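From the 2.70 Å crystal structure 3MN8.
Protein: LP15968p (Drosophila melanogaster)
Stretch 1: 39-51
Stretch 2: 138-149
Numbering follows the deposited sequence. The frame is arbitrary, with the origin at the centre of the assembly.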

# COMPACT_ATOMS: atom_id res chain seq x y z
N HIS A 39 0.35 21.76 -10.99
CA HIS A 39 1.24 22.35 -10.01
C HIS A 39 1.45 21.38 -8.84
O HIS A 39 0.63 20.48 -8.60
CB HIS A 39 0.69 23.69 -9.52
CG HIS A 39 -0.45 23.56 -8.55
ND1 HIS A 39 -1.66 23.00 -8.89
CD2 HIS A 39 -0.55 23.94 -7.26
CE1 HIS A 39 -2.46 23.03 -7.84
NE2 HIS A 39 -1.82 23.59 -6.84
N TYR A 40 2.55 21.54 -8.12
CA TYR A 40 2.78 20.69 -6.95
C TYR A 40 2.12 21.27 -5.71
O TYR A 40 2.33 22.44 -5.38
CB TYR A 40 4.28 20.45 -6.73
CG TYR A 40 4.88 19.42 -7.68
CD1 TYR A 40 5.73 19.79 -8.71
CD2 TYR A 40 4.57 18.07 -7.55
CE1 TYR A 40 6.25 18.85 -9.58
CE2 TYR A 40 5.09 17.13 -8.41
CZ TYR A 40 5.93 17.52 -9.42
OH TYR A 40 6.43 16.56 -10.27
N ALA A 41 1.30 20.48 -5.04
CA ALA A 41 0.62 20.95 -3.83
C ALA A 41 1.58 21.04 -2.64
O ALA A 41 2.28 20.07 -2.31
CB ALA A 41 -0.58 20.07 -3.51
N SER A 42 1.63 22.21 -2.01
CA SER A 42 2.49 22.42 -0.85
C SER A 42 1.89 21.76 0.38
O SER A 42 0.76 21.28 0.35
CB SER A 42 2.69 23.91 -0.59
OG SER A 42 1.50 24.51 -0.09
N GLN A 43 2.64 21.74 1.47
CA GLN A 43 2.10 21.26 2.73
C GLN A 43 0.80 21.99 3.05
O GLN A 43 -0.21 21.36 3.33
CB GLN A 43 3.10 21.47 3.87
CG GLN A 43 2.66 20.87 5.19
CD GLN A 43 2.46 19.35 5.11
OE1 GLN A 43 3.10 18.66 4.31
NE2 GLN A 43 1.59 18.83 5.97
N GLU A 44 0.81 23.33 3.01
CA GLU A 44 -0.42 24.07 3.28
C GLU A 44 -1.53 23.70 2.30
O GLU A 44 -2.67 23.49 2.69
CB GLU A 44 -0.19 25.59 3.27
CG GLU A 44 -1.40 26.37 3.80
CD GLU A 44 -1.54 27.77 3.21
OE1 GLU A 44 -0.63 28.22 2.49
OE2 GLU A 44 -2.59 28.41 3.47
N GLN A 45 -1.18 23.61 1.02
CA GLN A 45 -2.17 23.29 -0.01
C GLN A 45 -2.78 21.91 0.19
O GLN A 45 -3.95 21.69 -0.14
CB GLN A 45 -1.57 23.41 -1.40
CG GLN A 45 -1.28 24.86 -1.78
CD GLN A 45 -1.20 25.07 -3.27
OE1 GLN A 45 -0.34 24.52 -3.94
NE2 GLN A 45 -2.11 25.89 -3.79
N LEU A 46 -1.99 21.00 0.75
CA LEU A 46 -2.44 19.64 1.01
C LEU A 46 -3.41 19.54 2.20
O LEU A 46 -4.47 18.93 2.10
CB LEU A 46 -1.23 18.72 1.24
CG LEU A 46 -1.52 17.32 1.77
CD1 LEU A 46 -2.50 16.60 0.84
CD2 LEU A 46 -0.23 16.52 1.92
N GLU A 47 -3.04 20.13 3.33
CA GLU A 47 -3.89 20.17 4.50
C GLU A 47 -5.21 20.83 4.15
O GLU A 47 -6.29 20.33 4.50
CB GLU A 47 -3.19 20.91 5.65
CG GLU A 47 -1.95 20.20 6.20
CD GLU A 47 -1.18 21.05 7.19
OE1 GLU A 47 -1.36 22.29 7.17
OE2 GLU A 47 -0.39 20.49 7.98
N ASP A 48 -5.11 21.94 3.42
CA ASP A 48 -6.29 22.69 2.99
C ASP A 48 -7.22 21.83 2.13
O ASP A 48 -8.45 21.85 2.33
CB ASP A 48 -5.89 23.96 2.23
CG ASP A 48 -5.27 25.02 3.15
OD1 ASP A 48 -5.48 24.96 4.38
OD2 ASP A 48 -4.58 25.93 2.62
N LEU A 49 -6.66 21.05 1.21
CA LEU A 49 -7.49 20.26 0.32
C LEU A 49 -8.17 19.08 1.02
O LEU A 49 -9.32 18.72 0.70
CB LEU A 49 -6.70 19.77 -0.89
CG LEU A 49 -7.61 19.15 -1.97
CD1 LEU A 49 -7.10 19.50 -3.36
CD2 LEU A 49 -7.73 17.65 -1.79
N PHE A 50 -7.45 18.50 1.98
CA PHE A 50 -7.96 17.38 2.77
C PHE A 50 -9.08 17.79 3.71
O PHE A 50 -9.99 17.01 3.96
CB PHE A 50 -6.84 16.74 3.57
CG PHE A 50 -6.12 15.66 2.83
CD1 PHE A 50 -6.32 15.48 1.47
CD2 PHE A 50 -5.24 14.82 3.50
CE1 PHE A 50 -5.66 14.48 0.79
CE2 PHE A 50 -4.57 13.82 2.82
CZ PHE A 50 -4.78 13.65 1.47
N ALA A 51 -9.02 19.01 4.23
CA ALA A 51 -10.12 19.52 5.05
C ALA A 51 -11.35 19.79 4.19
O ALA A 51 -12.48 19.54 4.61
CB ALA A 51 -9.68 20.79 5.79
N TYR A 138 -7.13 4.44 2.37
CA TYR A 138 -6.34 5.51 2.98
C TYR A 138 -5.22 6.03 2.06
O TYR A 138 -4.40 5.24 1.55
CB TYR A 138 -5.71 5.04 4.29
CG TYR A 138 -6.70 4.64 5.35
CD1 TYR A 138 -7.35 3.42 5.30
CD2 TYR A 138 -6.98 5.50 6.41
CE1 TYR A 138 -8.24 3.06 6.28
CE2 TYR A 138 -7.86 5.14 7.39
CZ TYR A 138 -8.49 3.92 7.32
OH TYR A 138 -9.40 3.55 8.29
N LEU A 139 -5.18 7.35 1.88
CA LEU A 139 -4.22 7.99 1.00
C LEU A 139 -3.26 8.92 1.76
O LEU A 139 -3.69 9.87 2.45
CB LEU A 139 -4.93 8.76 -0.11
CG LEU A 139 -6.01 8.01 -0.90
CD1 LEU A 139 -6.61 8.91 -1.98
CD2 LEU A 139 -5.44 6.72 -1.49
N VAL A 140 -1.97 8.63 1.64
CA VAL A 140 -0.92 9.43 2.25
C VAL A 140 0.00 9.99 1.16
O VAL A 140 1.03 9.39 0.82
CB VAL A 140 -0.09 8.58 3.25
CG1 VAL A 140 0.85 9.47 4.07
CG2 VAL A 140 -1.01 7.78 4.17
N PRO A 141 -0.37 11.14 0.59
CA PRO A 141 0.40 11.81 -0.47
C PRO A 141 1.88 12.02 -0.13
O PRO A 141 2.74 11.86 -0.99
CB PRO A 141 -0.31 13.17 -0.61
CG PRO A 141 -1.70 12.90 -0.20
CD PRO A 141 -1.62 11.87 0.90
N THR A 142 2.17 12.39 1.12
CA THR A 142 3.56 12.50 1.56
C THR A 142 3.78 11.91 2.94
O THR A 142 2.90 11.92 3.81
CB THR A 142 4.09 13.95 1.57
OG1 THR A 142 5.46 13.94 2.01
CG2 THR A 142 3.30 14.81 2.52
N MET A 143 5.00 11.41 3.12
CA MET A 143 5.44 10.77 4.36
C MET A 143 6.73 11.49 4.78
O MET A 143 7.32 11.19 5.82
CB MET A 143 5.67 9.29 4.08
CG MET A 143 5.95 8.44 5.28
SD MET A 143 6.53 6.81 4.77
CE MET A 143 7.65 6.45 6.13
N ASN A 144 7.15 12.45 3.96
CA ASN A 144 8.35 13.22 4.24
C ASN A 144 8.22 14.68 3.78
O ASN A 144 8.83 15.09 2.78
CB ASN A 144 9.56 12.56 3.60
CG ASN A 144 10.85 13.24 3.99
OD1 ASN A 144 10.87 14.13 4.85
ND2 ASN A 144 11.94 12.84 3.35
N PRO A 145 7.42 15.47 4.52
CA PRO A 145 7.20 16.89 4.25
C PRO A 145 8.50 17.69 4.34
O PRO A 145 8.76 18.59 3.53
CB PRO A 145 6.25 17.34 5.37
CG PRO A 145 5.80 16.09 6.06
CD PRO A 145 6.82 15.03 5.80
N ASP A 146 9.29 17.38 5.35
CA ASP A 146 10.51 18.11 5.61
C ASP A 146 11.46 17.82 4.47
O ASP A 146 12.19 18.70 4.00
CB ASP A 146 11.11 17.69 6.97
CG ASP A 146 10.26 18.15 8.16
OD1 ASP A 146 9.11 18.59 7.96
OD2 ASP A 146 10.75 18.08 9.30
N GLY A 147 11.45 16.57 4.02
CA GLY A 147 12.30 16.14 2.93
C GLY A 147 11.89 16.85 1.66
O GLY A 147 12.73 17.34 0.90
N TYR A 148 10.58 16.92 1.46
CA TYR A 148 10.00 17.57 0.29
C TYR A 148 10.37 19.05 0.26
O TYR A 148 10.99 19.53 -0.69
CB TYR A 148 8.49 17.40 0.30
CG TYR A 148 7.77 18.18 -0.78
CD1 TYR A 148 7.88 17.81 -2.12
CD2 TYR A 148 6.96 19.27 -0.46
CE1 TYR A 148 7.21 18.51 -3.11
CE2 TYR A 148 6.29 19.96 -1.46
CZ TYR A 148 6.43 19.58 -2.78
OH TYR A 148 5.77 20.26 -3.77
N ALA A 149 9.97 19.76 1.31
CA ALA A 149 10.30 21.17 1.47
C ALA A 149 11.75 21.50 1.11
O ALA A 149 12.03 22.60 0.65
CB ALA A 149 10.00 21.63 2.90

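No hydrogen bond crosses between 39-51 and 138-149; their direct contacts are packing contacts, burying 352 Å² summed over both sides. Tyr 40 begins the contact. Its CA-to-CB bond points toward the second stretch, and Tyr 40 CB lies 3.3 Å from Tyr 148 OH. Tyr 148, with chi1 at 173° (t), extends from its helix far enough to touch the loop, and it has the largest covered area of any residue here, 65 Å². Tyr 148 OH also comes within 3.8 Å of Ala 41 O, without a hydrogen bond.

Ser 42 contributes indirectly: Ser 42 OG accepts from Gln 45 N at 3.0 Å (164°), capping the helix that carries the remaining contacts. Gln 43 starts sideways, but its t, p conformation brings the end nearer, placing Gln 43 OE1 3.6 Å from Pro 145 CB. The amide is also steadied within its own helix, Gln 43 NE2 donating to Glu 47 OE2 at 3.3 Å.

One turn on, buried Leu 46 points toward the partner and uses both methyls: Leu 46 CD1 lies 3.9 Å from Pro 141 CG, Leu 46 CD2 4.0 Å from Thr 142 CG2. Phe 50, another turn along, sets Phe 50 CZ 3.6 Å from the same Pro 141 CG and 4.1 Å from Leu 139 O. The compact, apolar proline ring thus suits a site shared by two hydrophobic side chains.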